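Local coordinates for heat-shock protein cognate (HSC) co-chaperone sgt12 (Aspergillus fumigatus, PDB 3SZ7) that preferentially binds tail-anchored proteins destined for the endoplasmic reticulum, directs them to the GET pathway and, through the TPR domain described here, binds HSC-family chaperones, at residues Leu85-Phe90 and Glu100-Gly105; Asn50-Tyr55 and Glu66-Ala71; Lys15-Ala20 and Ile31-Gln36. All coordinates share one frame; numbering follows the deposited sequence.

How the contacts relate
The three contacts are the helix pairings inside successive TPR hairpins: contact 3 in the first repeat, contact 2 in the second and contact 1 in the third. Their centres step along the superhelical stack, about 12 Å for each step; contacts 1 and 3 lie about 23 Å apart between centres and do not touch. Two polar links tie neighbours together: a salt bridge from R89 NH2 to E69 OE2 (3.1 Å) between contacts 1 and 2, and a probable hydrogen bond from R51 NH1 to T35 OG1 (2.9 Å) between contacts 2 and 3. The first helices of the hairpins, 9-23, 45-57 and 79-91, probably line the concave groove in which related TPR domains hold chaperone tails.

Contact 1. Residues Leu85-Phe90 and Glu100-Gly105; sequences LGLARF and EAYEKG
Y102 lays its ring over G86, pairing the two helices of the third TPR hairpin, whose short segments run antiparallel at 169°. The CA atoms of G86 and A101 come within 5.0 Å of each other, and Y102 CZ fills the place where a CB on G86 would stand. From CB, the Y102 side chain leaves with CG anti to the carbonyl carbon (chi1 -79°), which swings the ring across to helix 79-91. G86 CA lies over the ring face, offset toward the CE2-CZ bond, in a CH-pi contact 3.9 Å from the centroid and 18° off the normal. Farther out, Y102 CE2 and CZ pass the peptide carbon of G86, CE2 at 3.7 Å. The tip, Y102 OH, lies 3.3 Å from L87 N at an angle too poor for a hydrogen bond and also touches L87 CB. Beside the ring, A101 CB sits 3.7 Å from G86 N, while L85 CG closes on A101 CB at 3.9 Å. L85 CD2 lies over the centre of the R89 guanidinium, whose NH1 is hydrogen-bonded to the G97 carbonyl. R89 NH1 also donates to a water at 3.1 Å, and that water donates to E100 OE1, likewise at 3.1 Å.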
ATOM      1  N   LEU A  85      -2.863  -1.384   0.364  1.00 14.97           N
ATOM      2  CA  LEU A  85      -3.225  -1.028  -1.007  1.00 12.46           C
ATOM      3  C   LEU A  85      -2.754   0.384  -1.346  1.00 11.63           C
ATOM      4  O   LEU A  85      -2.269   0.644  -2.446  1.00 12.34           O
ATOM      5  CB  LEU A  85      -4.736  -1.125  -1.193  1.00 13.86           C
ATOM      6  CG  LEU A  85      -5.258  -0.794  -2.591  1.00 15.12           C
ATOM      7  CD1 LEU A  85      -4.519  -1.618  -3.634  1.00 12.38           C
ATOM      8  CD2 LEU A  85      -6.760  -1.045  -2.668  1.00 14.12           C
ATOM      9  N   GLY A  86      -2.903   1.293  -0.390  1.00  8.20           N
ATOM     10  CA  GLY A  86      -2.452   2.663  -0.569  1.00 10.32           C
ATOM     11  C   GLY A  86      -0.968   2.728  -0.863  1.00 12.56           C
ATOM     12  O   GLY A  86      -0.540   3.421  -1.781  1.00 11.27           O
ATOM     13  N   LEU A  87      -0.172   2.007  -0.081  1.00  9.46           N
ATOM     14  CA  LEU A  87       1.275   2.023  -0.277  1.00 10.05           C
ATOM     15  C   LEU A  87       1.657   1.382  -1.606  1.00 10.79           C
ATOM     16  O   LEU A  87       2.506   1.890  -2.325  1.00 11.66           O
ATOM     17  CB  LEU A  87       1.992   1.327   0.883  1.00 10.18           C
ATOM     18  CG  LEU A  87       3.521   1.394   0.860  1.00 14.03           C
ATOM     19  CD1 LEU A  87       3.999   2.837   0.783  1.00 15.38           C
ATOM     20  CD2 LEU A  87       4.101   0.710   2.095  1.00 19.52           C
ATOM     21  N   ALA A  88       1.037   0.255  -1.930  1.00 11.16           N
ATOM     22  CA  ALA A  88       1.340  -0.416  -3.184  1.00 11.74           C
ATOM     23  C   ALA A  88       1.035   0.485  -4.380  1.00 12.44           C
ATOM     24  O   ALA A  88       1.829   0.573  -5.320  1.00 14.64           O
ATOM     25  CB  ALA A  88       0.585  -1.752  -3.287  1.00 13.74           C
ATOM     26  N   ARG A  89      -0.108   1.159  -4.350  1.00  9.67           N
ATOM     27  CA  ARG A  89      -0.459   2.061  -5.449  1.00  9.91           C
ATOM     28  C   ARG A  89       0.481   3.262  -5.493  1.00 12.68           C
ATOM     29  O   ARG A  89       0.871   3.717  -6.567  1.00 10.69           O
ATOM     30  CB  ARG A  89      -1.911   2.518  -5.332  1.00  9.47           C
ATOM     31  CG  ARG A  89      -2.922   1.399  -5.606  1.00  9.57           C
ATOM     32  CD  ARG A  89      -4.357   1.900  -5.526  1.00  9.49           C
ATOM     33  NE  ARG A  89      -5.321   0.883  -5.945  1.00 11.11           N
ATOM     34  CZ  ARG A  89      -6.634   0.984  -5.756  1.00 17.39           C
ATOM     35  NH1 ARG A  89      -7.133   2.055  -5.152  1.00 15.57           N
ATOM     36  NH2 ARG A  89      -7.449   0.016  -6.163  1.00 16.04           N
ATOM     37  N   PHE A  90       0.847   3.765  -4.319  1.00 10.84           N
ATOM     38  CA  PHE A  90       1.777   4.884  -4.235  1.00 11.42           C
ATOM     39  C   PHE A  90       3.089   4.504  -4.907  1.00  8.57           C
ATOM     40  O   PHE A  90       3.655   5.285  -5.678  1.00 12.68           O
ATOM     41  CB  PHE A  90       2.008   5.257  -2.766  1.00  9.41           C
ATOM     42  CG  PHE A  90       2.837   6.493  -2.574  1.00 12.59           C
ATOM     43  CD1 PHE A  90       4.221   6.439  -2.660  1.00 11.78           C
ATOM     44  CD2 PHE A  90       2.232   7.705  -2.301  1.00  9.30           C
ATOM     45  CE1 PHE A  90       4.978   7.581  -2.480  1.00 16.29           C
ATOM     46  CE2 PHE A  90       2.985   8.855  -2.124  1.00 12.17           C
ATOM     47  CZ  PHE A  90       4.362   8.788  -2.208  1.00 15.29           C
ATOM     48  N   GLU A 100      -7.427   7.345  -2.867  1.00 12.40           N
ATOM     49  CA  GLU A 100      -8.703   6.667  -2.632  1.00 11.82           C
ATOM     50  C   GLU A 100      -8.573   5.540  -1.609  1.00 11.41           C
ATOM     51  O   GLU A 100      -9.419   5.395  -0.735  1.00 13.36           O
ATOM     52  CB  GLU A 100      -9.278   6.128  -3.946  1.00 15.09           C
ATOM     53  CG  GLU A 100      -9.618   7.228  -4.939  1.00 21.74           C
ATOM     54  CD  GLU A 100     -10.133   6.693  -6.263  1.00 37.23           C
ATOM     55  OE1 GLU A 100     -10.066   5.465  -6.488  1.00 33.37           O
ATOM     56  OE2 GLU A 100     -10.604   7.509  -7.081  1.00 37.53           O
ATOM     57  N   ALA A 101      -7.510   4.746  -1.718  1.00 13.16           N
ATOM     58  CA  ALA A 101      -7.320   3.631  -0.788  1.00 12.20           C
ATOM     59  C   ALA A 101      -7.092   4.132   0.633  1.00 13.13           C
ATOM     60  O   ALA A 101      -7.641   3.581   1.587  1.00 13.46           O
ATOM     61  CB  ALA A 101      -6.167   2.739  -1.229  1.00 12.80           C
ATOM     62  N   TYR A 102      -6.267   5.163   0.785  1.00 10.66           N
ATOM     63  CA  TYR A 102      -6.025   5.698   2.125  1.00 11.29           C
ATOM     64  C   TYR A 102      -7.291   6.300   2.725  1.00 11.52           C
ATOM     65  O   TYR A 102      -7.541   6.160   3.920  1.00 15.24           O
ATOM     66  CB  TYR A 102      -4.901   6.732   2.126  1.00 10.53           C
ATOM     67  CG  TYR A 102      -3.517   6.118   2.085  1.00  9.85           C
ATOM     68  CD1 TYR A 102      -3.111   5.218   3.063  1.00 12.13           C
ATOM     69  CD2 TYR A 102      -2.613   6.458   1.090  1.00 14.92           C
ATOM     70  CE1 TYR A 102      -1.849   4.665   3.044  1.00 13.37           C
ATOM     71  CE2 TYR A 102      -1.352   5.909   1.056  1.00 11.78           C
ATOM     72  CZ  TYR A 102      -0.973   5.016   2.038  1.00 17.53           C
ATOM     73  OH  TYR A 102       0.282   4.472   2.024  1.00 15.08           O
ATOM     74  N   GLU A 103      -8.083   6.986   1.900  1.00 13.93           N
ATOM     75  CA  GLU A 103      -9.330   7.558   2.384  1.00 13.65           C
ATOM     76  C   GLU A 103     -10.273   6.466   2.873  1.00 16.06           C
ATOM     77  O   GLU A 103     -10.873   6.588   3.936  1.00 15.92           O
ATOM     78  CB  GLU A 103     -10.001   8.404   1.306  1.00 14.78           C
ATOM     79  CG  GLU A 103      -9.280   9.709   1.039  1.00 13.67           C
ATOM     80  CD  GLU A 103      -9.816  10.434  -0.184  1.00 24.10           C
ATOM     81  OE1 GLU A 103     -10.403   9.773  -1.069  1.00 25.29           O
ATOM     82  OE2 GLU A 103      -9.648  11.668  -0.255  1.00 32.25           O
ATOM     83  N   LYS A 104     -10.404   5.395   2.101  1.00 14.34           N
ATOM     84  CA  LYS A 104     -11.253   4.288   2.528  1.00 15.24           C
ATOM     85  C   LYS A 104     -10.691   3.571   3.756  1.00 13.98           C
ATOM     86  O   LYS A 104     -11.446   3.076   4.605  1.00 16.14           O
ATOM     87  CB  LYS A 104     -11.479   3.312   1.378  1.00 16.26           C
ATOM     88  CG  LYS A 104     -12.257   3.935   0.218  1.00 22.00           C
ATOM     89  CD  LYS A 104     -12.679   2.895  -0.804  1.00 30.23           C
ATOM     90  CE  LYS A 104     -13.496   3.527  -1.927  1.00 28.57           C
ATOM     91  NZ  LYS A 104     -14.633   4.317  -1.386  1.00 33.30           N
ATOM     92  N   GLY A 105      -9.367   3.518   3.859  1.00 14.30           N
ATOM     93  CA  GLY A 105      -8.732   2.917   5.020  1.00 15.95           C
ATOM     94  C   GLY A 105      -9.029   3.723   6.269  1.00 13.13           C
ATOM     95  O   GLY A 105      -9.297   3.171   7.333  1.00 15.08           O
TER
HETATM   96  O   HOH W   1     -10.113   2.711  -5.058  1.00 36.60           O

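Contact 2. Residues Asn50-Tyr55 and Glu66-Ala71; sequences NRAAAY and EDAELA
R51 and D67 meet with guanidinium and carboxylate nearly coplanar, their planes 9° apart, although the two side chains as a whole cross at about a right angle. The grip is side-on and double. R51 NE donates to D67 OD2 at 2.8 Å, and R51 NH2 donates to D67 OD1 at 2.9 Å, both bonds fairly straight and both meeting the carboxylate on its syn side. Paired in this way, the two flat groups limit each other's rotation. The arginine starts with CG anti to the backbone N, and a bend at chi3 (64°) then turns NE and NH2 onto the carboxylate. D67 OD2 also lies 3.2 Å from R51 CB, close along the root of the arginine. The remaining nitrogen, NH1, is probably hydrogen-bonded to T35 OG1 of helix 27-40.

The frame for this salt bridge is the second TPR hairpin, in which the segments of helices 45-57 and 61-74 pack antiparallel at 160°. D67 is buried, its charge probably offset by R51, and L48 of helix 45-57 also touches its side chain. Y55 approaches the same carboxylate from one turn farther along its helix, edge-on rather than face-on: Y55 CE2 is 3.4 Å from D67 OD2, which lies near the plane of the ring. Ring and carboxylate are inclined to each other. Beside the salt bridge the helices come close, CA of A52 and CA of D67 5.4 Å apart, with alanines A52 and A68 at the interface. A52 CB rests on D67 CB at 3.8 Å and reaches A68 CB more loosely, at 4.3 Å.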
ATOM      1  N   ASN A  50      -0.825  -9.607   4.866  1.00 19.24           N
ATOM      2  CA  ASN A  50       0.546  -9.963   5.211  1.00 14.46           C
ATOM      3  C   ASN A  50       1.394 -10.299   3.985  1.00 20.52           C
ATOM      4  O   ASN A  50       2.523  -9.839   3.871  1.00 19.26           O
ATOM      5  CB  ASN A  50       0.586 -11.099   6.238  1.00 16.97           C
ATOM      6  CG  ASN A  50       0.285 -10.623   7.648  1.00 24.32           C
ATOM      7  OD1 ASN A  50       0.030  -9.440   7.877  1.00 24.45           O
ATOM      8  ND2 ASN A  50       0.300 -11.547   8.600  1.00 25.20           N
ATOM      9  N   ARG A  51       0.853 -11.088   3.062  1.00 17.54           N
ATOM     10  CA  ARG A  51       1.599 -11.405   1.849  1.00 14.22           C
ATOM     11  C   ARG A  51       1.836 -10.147   1.015  1.00 18.70           C
ATOM     12  O   ARG A  51       2.867 -10.012   0.356  1.00 19.21           O
ATOM     13  CB  ARG A  51       0.910 -12.492   1.013  1.00 17.97           C
ATOM     14  CG  ARG A  51       1.833 -13.084  -0.048  1.00 19.70           C
ATOM     15  CD  ARG A  51       1.245 -14.308  -0.736  1.00 19.43           C
ATOM     16  NE  ARG A  51       0.038 -13.982  -1.487  1.00 22.33           N
ATOM     17  CZ  ARG A  51      -0.652 -14.860  -2.205  1.00 21.46           C
ATOM     18  NH1 ARG A  51      -0.249 -16.127  -2.275  1.00 23.58           N
ATOM     19  NH2 ARG A  51      -1.743 -14.473  -2.853  1.00 24.80           N
ATOM     20  N   ALA A  52       0.875  -9.229   1.047  1.00 15.51           N
ATOM     21  CA  ALA A  52       1.035  -7.939   0.373  1.00 18.07           C
ATOM     22  C   ALA A  52       2.232  -7.177   0.930  1.00 19.90           C
ATOM     23  O   ALA A  52       2.977  -6.552   0.181  1.00 17.41           O
ATOM     24  CB  ALA A  52      -0.235  -7.099   0.491  1.00 16.54           C
ATOM     25  N   ALA A  53       2.420  -7.234   2.244  1.00 15.93           N
ATOM     26  CA  ALA A  53       3.539  -6.536   2.870  1.00 17.92           C
ATOM     27  C   ALA A  53       4.858  -7.122   2.389  1.00 16.79           C
ATOM     28  O   ALA A  53       5.835  -6.391   2.170  1.00 18.27           O
ATOM     29  CB  ALA A  53       3.446  -6.618   4.389  1.00 17.04           C
ATOM     30  N   ALA A  54       4.883  -8.443   2.229  1.00 17.20           N
ATOM     31  CA  ALA A  54       6.084  -9.140   1.782  1.00 20.30           C
ATOM     32  C   ALA A  54       6.386  -8.820   0.321  1.00 18.02           C
ATOM     33  O   ALA A  54       7.548  -8.634  -0.060  1.00 21.70           O
ATOM     34  CB  ALA A  54       5.930 -10.649   1.986  1.00 22.92           C
ATOM     35  N   TYR A  55       5.341  -8.750  -0.499  1.00 16.95           N
ATOM     36  CA  TYR A  55       5.511  -8.348  -1.887  1.00 21.77           C
ATOM     37  C   TYR A  55       6.055  -6.919  -1.967  1.00 18.29           C
ATOM     38  O   TYR A  55       6.999  -6.655  -2.705  1.00 21.45           O
ATOM     39  CB  TYR A  55       4.197  -8.471  -2.658  1.00 15.81           C
ATOM     40  CG  TYR A  55       3.915  -9.875  -3.160  1.00 14.97           C
ATOM     41  CD1 TYR A  55       4.898 -10.612  -3.806  1.00 16.26           C
ATOM     42  CD2 TYR A  55       2.667 -10.459  -2.981  1.00 22.88           C
ATOM     43  CE1 TYR A  55       4.643 -11.896  -4.268  1.00 17.91           C
ATOM     44  CE2 TYR A  55       2.405 -11.739  -3.437  1.00 25.07           C
ATOM     45  CZ  TYR A  55       3.398 -12.450  -4.080  1.00 26.97           C
ATOM     46  OH  TYR A  55       3.140 -13.722  -4.536  1.00 32.84           O
ATOM     47  N   GLU A  66      -2.487  -6.485  -5.869  1.00 14.72           N
ATOM     48  CA  GLU A  66      -3.505  -7.505  -6.098  1.00 17.34           C
ATOM     49  C   GLU A  66      -3.913  -8.212  -4.799  1.00 18.77           C
ATOM     50  O   GLU A  66      -5.094  -8.430  -4.554  1.00 19.96           O
ATOM     51  CB  GLU A  66      -3.063  -8.493  -7.180  1.00 16.96           C
ATOM     52  CG  GLU A  66      -2.973  -7.845  -8.558  1.00 24.08           C
ATOM     53  CD  GLU A  66      -2.759  -8.846  -9.678  1.00 38.22           C
ATOM     54  OE1 GLU A  66      -2.334  -9.987  -9.394  1.00 39.55           O
ATOM     55  OE2 GLU A  66      -3.020  -8.487 -10.846  1.00 45.97           O
ATOM     56  N   ASP A  67      -2.940  -8.547  -3.957  1.00 14.72           N
ATOM     57  CA  ASP A  67      -3.256  -9.136  -2.656  1.00 16.54           C
ATOM     58  C   ASP A  67      -4.089  -8.181  -1.808  1.00 20.62           C
ATOM     59  O   ASP A  67      -5.116  -8.568  -1.244  1.00 15.30           O
ATOM     60  CB  ASP A  67      -1.986  -9.501  -1.889  1.00 16.04           C
ATOM     61  CG  ASP A  67      -1.483 -10.885  -2.224  1.00 23.61           C
ATOM     62  OD1 ASP A  67      -2.141 -11.588  -3.027  1.00 24.88           O
ATOM     63  OD2 ASP A  67      -0.429 -11.275  -1.674  1.00 23.74           O
ATOM     64  N   ALA A  68      -3.626  -6.938  -1.692  1.00 15.56           N
ATOM     65  CA  ALA A  68      -4.325  -5.959  -0.874  1.00 15.90           C
ATOM     66  C   ALA A  68      -5.730  -5.691  -1.414  1.00 15.57           C
ATOM     67  O   ALA A  68      -6.688  -5.610  -0.650  1.00 18.14           O
ATOM     68  CB  ALA A  68      -3.511  -4.659  -0.762  1.00 14.01           C
ATOM     69  N   GLU A  69      -5.863  -5.583  -2.732  1.00 14.79           N
ATOM     70  CA  GLU A  69      -7.180  -5.362  -3.323  1.00 14.33           C
ATOM     71  C   GLU A  69      -8.131  -6.497  -2.983  1.00 19.56           C
ATOM     72  O   GLU A  69      -9.264  -6.263  -2.571  1.00 18.01           O
ATOM     73  CB  GLU A  69      -7.089  -5.237  -4.836  1.00 16.03           C
ATOM     74  CG  GLU A  69      -6.549  -3.905  -5.303  1.00 23.81           C
ATOM     75  CD  GLU A  69      -6.499  -3.818  -6.807  1.00 29.92           C
ATOM     76  OE1 GLU A  69      -6.265  -4.865  -7.444  1.00 33.21           O
ATOM     77  OE2 GLU A  69      -6.702  -2.712  -7.350  1.00 28.81           O
ATOM     78  N   LEU A  70      -7.672  -7.726  -3.171  1.00 16.33           N
ATOM     79  CA  LEU A  70      -8.514  -8.877  -2.877  1.00 14.34           C
ATOM     80  C   LEU A  70      -8.958  -8.860  -1.416  1.00 20.29           C
ATOM     81  O   LEU A  70     -10.111  -9.155  -1.109  1.00 21.69           O
ATOM     82  CB  LEU A  70      -7.795 -10.185  -3.212  1.00 12.92           C
ATOM     83  CG  LEU A  70      -8.683 -11.419  -3.006  1.00 15.39           C
ATOM     84  CD1 LEU A  70      -9.951 -11.290  -3.838  1.00 19.23           C
ATOM     85  CD2 LEU A  70      -7.919 -12.690  -3.357  1.00 21.96           C
ATOM     86  N   ALA A  71      -8.046  -8.500  -0.520  1.00 14.36           N
ATOM     87  CA  ALA A  71      -8.398  -8.369   0.892  1.00 17.35           C
ATOM     88  C   ALA A  71      -9.483  -7.318   1.123  1.00 19.91           C
ATOM     89  O   ALA A  71     -10.380  -7.525   1.937  1.00 19.48           O
ATOM     90  CB  ALA A  71      -7.170  -8.060   1.729  1.00 23.14           C
TER

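Contact 3. Residues Lys15-Ala20 and Ile31-Gln36; sequences KSEGNA and IDLYTQ
Y34 reaches across from helix 27-40 and packs its edge and hydroxyl tip against K15, G18 and N19 of helix 9-23, making the tight half of this contact. Its CG stands anti to the carbonyl carbon (chi1 -70°), which carries the ring over to the facing helix, with the phenol tip at N19. Y34 OH donates to N19 OD1 in a short bond of 2.6 Å. It meets the amide oxygen on a lone pair, in the carbonyl plane, at a C=O...O angle of 143°, while amide and ring planes stand 73° apart. Along the ring's edge, Y34 CE1 lies 3.5 Å from K15 O, a carbonyl that already accepts the helical bond from N19 N. Y34 CE1 also fills the place where a CB on G18 would stand; with none there, G18 C comes to 3.3 Å from Y34 OH. Y34 is buried, with M22 and N50 also touching it.

Where Y34 and G18 are buried, the other half, built by L33 and E17, stays partly exposed. L33 CB sits 3.9 Å from G18 CA, and the leucine branches then part: CD1 rests 3.5 Å from E17 O, whereas L33 CD2 meets E17 OE1 at 3.9 Å, without a polar bond between the side chains. L33 and E17 cross at about a right angle; E17 also makes a long, weak ion pair with K13.

The nearly antiparallel pair is the first TPR hairpin. K15 and N19, with N50 of the next repeat, lie on the inner helices of the superhelix, an arrangement consistent with the carboxylate clamp by which related TPR domains hold the C-terminal tails of chaperones.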
ATOM      1  N   LYS A  15       1.245 -18.512   9.316  1.00 26.52           N
ATOM      2  CA  LYS A  15       1.230 -17.048   9.304  1.00 25.89           C
ATOM      3  C   LYS A  15       2.290 -16.493  10.250  1.00 31.80           C
ATOM      4  O   LYS A  15       3.023 -15.565   9.906  1.00 27.71           O
ATOM      5  CB  LYS A  15      -0.145 -16.511   9.709  1.00 25.29           C
ATOM      6  CG  LYS A  15      -0.209 -14.988   9.796  1.00 23.32           C
ATOM      7  CD  LYS A  15      -1.072 -14.528  10.954  1.00 43.45           C
ATOM      8  CE  LYS A  15      -0.472 -14.955  12.280  1.00 48.59           C
ATOM      9  NZ  LYS A  15      -1.296 -14.518  13.440  1.00 54.13           N
ATOM     10  N   SER A  16       2.362 -17.065  11.447  1.00 31.10           N
ATOM     11  CA  SER A  16       3.358 -16.651  12.431  1.00 30.80           C
ATOM     12  C   SER A  16       4.775 -16.900  11.928  1.00 30.72           C
ATOM     13  O   SER A  16       5.672 -16.092  12.156  1.00 34.03           O
ATOM     14  CB  SER A  16       3.128 -17.369  13.766  1.00 35.98           C
ATOM     15  OG  SER A  16       1.916 -16.941  14.363  1.00 42.34           O
ATOM     16  N   GLU A  17       4.973 -18.024  11.250  1.00 31.67           N
ATOM     17  CA  GLU A  17       6.272 -18.339  10.670  1.00 31.85           C
ATOM     18  C   GLU A  17       6.584 -17.368   9.535  1.00 29.69           C
ATOM     19  O   GLU A  17       7.740 -17.002   9.317  1.00 34.19           O
ATOM     20  CB  GLU A  17       6.300 -19.784  10.176  1.00 33.14           C
ATOM     21  CG  GLU A  17       6.193 -20.804  11.306  1.00 39.96           C
ATOM     22  CD  GLU A  17       6.142 -22.237  10.813  1.00 51.81           C
ATOM     23  OE1 GLU A  17       6.074 -22.449   9.583  1.00 53.52           O
ATOM     24  OE2 GLU A  17       6.171 -23.155  11.660  1.00 52.12           O
ATOM     25  N   GLY A  18       5.542 -16.951   8.821  1.00 26.68           N
ATOM     26  CA  GLY A  18       5.675 -15.922   7.806  1.00 27.20           C
ATOM     27  C   GLY A  18       6.059 -14.584   8.414  1.00 30.93           C
ATOM     28  O   GLY A  18       6.902 -13.865   7.873  1.00 28.50           O
ATOM     29  N   ASN A  19       5.437 -14.247   9.541  1.00 27.50           N
ATOM     30  CA  ASN A  19       5.745 -13.006  10.243  1.00 27.56           C
ATOM     31  C   ASN A  19       7.190 -12.972  10.729  1.00 29.57           C
ATOM     32  O   ASN A  19       7.844 -11.927  10.696  1.00 29.08           O
ATOM     33  CB  ASN A  19       4.797 -12.800  11.426  1.00 31.48           C
ATOM     34  CG  ASN A  19       3.422 -12.314  11.003  1.00 35.54           C
ATOM     35  OD1 ASN A  19       3.125 -12.191   9.814  1.00 34.82           O
ATOM     36  ND2 ASN A  19       2.572 -12.034  11.982  1.00 35.65           N
ATOM     37  N   ALA A  20       7.681 -14.117  11.191  1.00 28.96           N
ATOM     38  CA  ALA A  20       9.061 -14.233  11.647  1.00 31.27           C
ATOM     39  C   ALA A  20      10.032 -14.069  10.483  1.00 33.55           C
ATOM     40  O   ALA A  20      11.097 -13.475  10.634  1.00 34.43           O
ATOM     41  CB  ALA A  20       9.283 -15.568  12.348  1.00 32.33           C
ATOM     42  N   ILE A  31       6.671 -14.822   1.645  1.00 23.23           N
ATOM     43  CA  ILE A  31       5.697 -14.992   0.572  1.00 23.70           C
ATOM     44  C   ILE A  31       5.257 -16.451   0.457  1.00 24.03           C
ATOM     45  O   ILE A  31       4.074 -16.735   0.303  1.00 24.78           O
ATOM     46  CB  ILE A  31       6.259 -14.505  -0.772  1.00 22.75           C
ATOM     47  CG1 ILE A  31       6.422 -12.979  -0.750  1.00 19.72           C
ATOM     48  CG2 ILE A  31       5.353 -14.936  -1.914  1.00 26.20           C
ATOM     49  CD1 ILE A  31       7.308 -12.447  -1.846  1.00 21.40           C
ATOM     50  N   ASP A  32       6.205 -17.379   0.541  1.00 22.16           N
ATOM     51  CA  ASP A  32       5.853 -18.790   0.415  1.00 27.45           C
ATOM     52  C   ASP A  32       5.038 -19.295   1.601  1.00 33.14           C
ATOM     53  O   ASP A  32       4.091 -20.059   1.422  1.00 28.04           O
ATOM     54  CB  ASP A  32       7.084 -19.674   0.211  1.00 28.90           C
ATOM     55  CG  ASP A  32       6.711 -21.124  -0.050  1.00 41.28           C
ATOM     56  OD1 ASP A  32       6.179 -21.412  -1.142  1.00 43.86           O
ATOM     57  OD2 ASP A  32       6.940 -21.974   0.835  1.00 37.96           O
ATOM     58  N   LEU A  33       5.402 -18.863   2.806  1.00 21.52           N
ATOM     59  CA  LEU A  33       4.698 -19.274   4.020  1.00 24.84           C
ATOM     60  C   LEU A  33       3.274 -18.719   4.098  1.00 27.65           C
ATOM     61  O   LEU A  33       2.347 -19.415   4.520  1.00 25.27           O
ATOM     62  CB  LEU A  33       5.497 -18.861   5.258  1.00 28.49           C
ATOM     63  CG  LEU A  33       6.795 -19.654   5.473  1.00 28.22           C
ATOM     64  CD1 LEU A  33       7.745 -18.914   6.404  1.00 30.11           C
ATOM     65  CD2 LEU A  33       6.479 -21.044   6.005  1.00 32.21           C
ATOM     66  N   TYR A  34       3.100 -17.465   3.697  1.00 21.88           N
ATOM     67  CA  TYR A  34       1.775 -16.862   3.675  1.00 21.96           C
ATOM     68  C   TYR A  34       0.917 -17.552   2.623  1.00 24.39           C
ATOM     69  O   TYR A  34      -0.292 -17.719   2.800  1.00 22.92           O
ATOM     70  CB  TYR A  34       1.871 -15.370   3.349  1.00 18.30           C
ATOM     71  CG  TYR A  34       2.481 -14.520   4.439  1.00 21.40           C
ATOM     72  CD1 TYR A  34       2.244 -14.789   5.782  1.00 23.49           C
ATOM     73  CD2 TYR A  34       3.284 -13.432   4.122  1.00 20.37           C
ATOM     74  CE1 TYR A  34       2.798 -14.000   6.777  1.00 23.30           C
ATOM     75  CE2 TYR A  34       3.841 -12.639   5.108  1.00 20.67           C
ATOM     76  CZ  TYR A  34       3.598 -12.925   6.429  1.00 17.36           C
ATOM     77  OH  TYR A  34       4.153 -12.123   7.399  1.00 21.65           O
ATOM     78  N   THR A  35       1.551 -17.924   1.515  1.00 19.34           N
ATOM     79  CA  THR A  35       0.878 -18.649   0.443  1.00 22.76           C
ATOM     80  C   THR A  35       0.397 -20.015   0.929  1.00 25.02           C
ATOM     81  O   THR A  35      -0.691 -20.465   0.566  1.00 23.73           O
ATOM     82  CB  THR A  35       1.804 -18.824  -0.776  1.00 26.88           C
ATOM     83  OG1 THR A  35       2.140 -17.535  -1.312  1.00 23.75           O
ATOM     84  CG2 THR A  35       1.130 -19.663  -1.857  1.00 27.77           C
ATOM     85  N   GLN A  36       1.210 -20.675   1.749  1.00 23.60           N
ATOM     86  CA  GLN A  36       0.798 -21.940   2.356  1.00 26.82           C
ATOM     87  C   GLN A  36      -0.398 -21.744   3.282  1.00 31.22           C
ATOM     88  O   GLN A  36      -1.309 -22.567   3.308  1.00 27.62           O
ATOM     89  CB  GLN A  36       1.949 -22.582   3.129  1.00 27.32           C
ATOM     90  CG  GLN A  36       3.097 -23.050   2.260  1.00 32.89           C
ATOM     91  CD  GLN A  36       4.199 -23.688   3.076  1.00 31.74           C
ATOM     92  OE1 GLN A  36       5.377 -23.385   2.896  1.00 44.72           O
ATOM     93  NE2 GLN A  36       3.818 -24.574   3.988  1.00 28.35           N
TER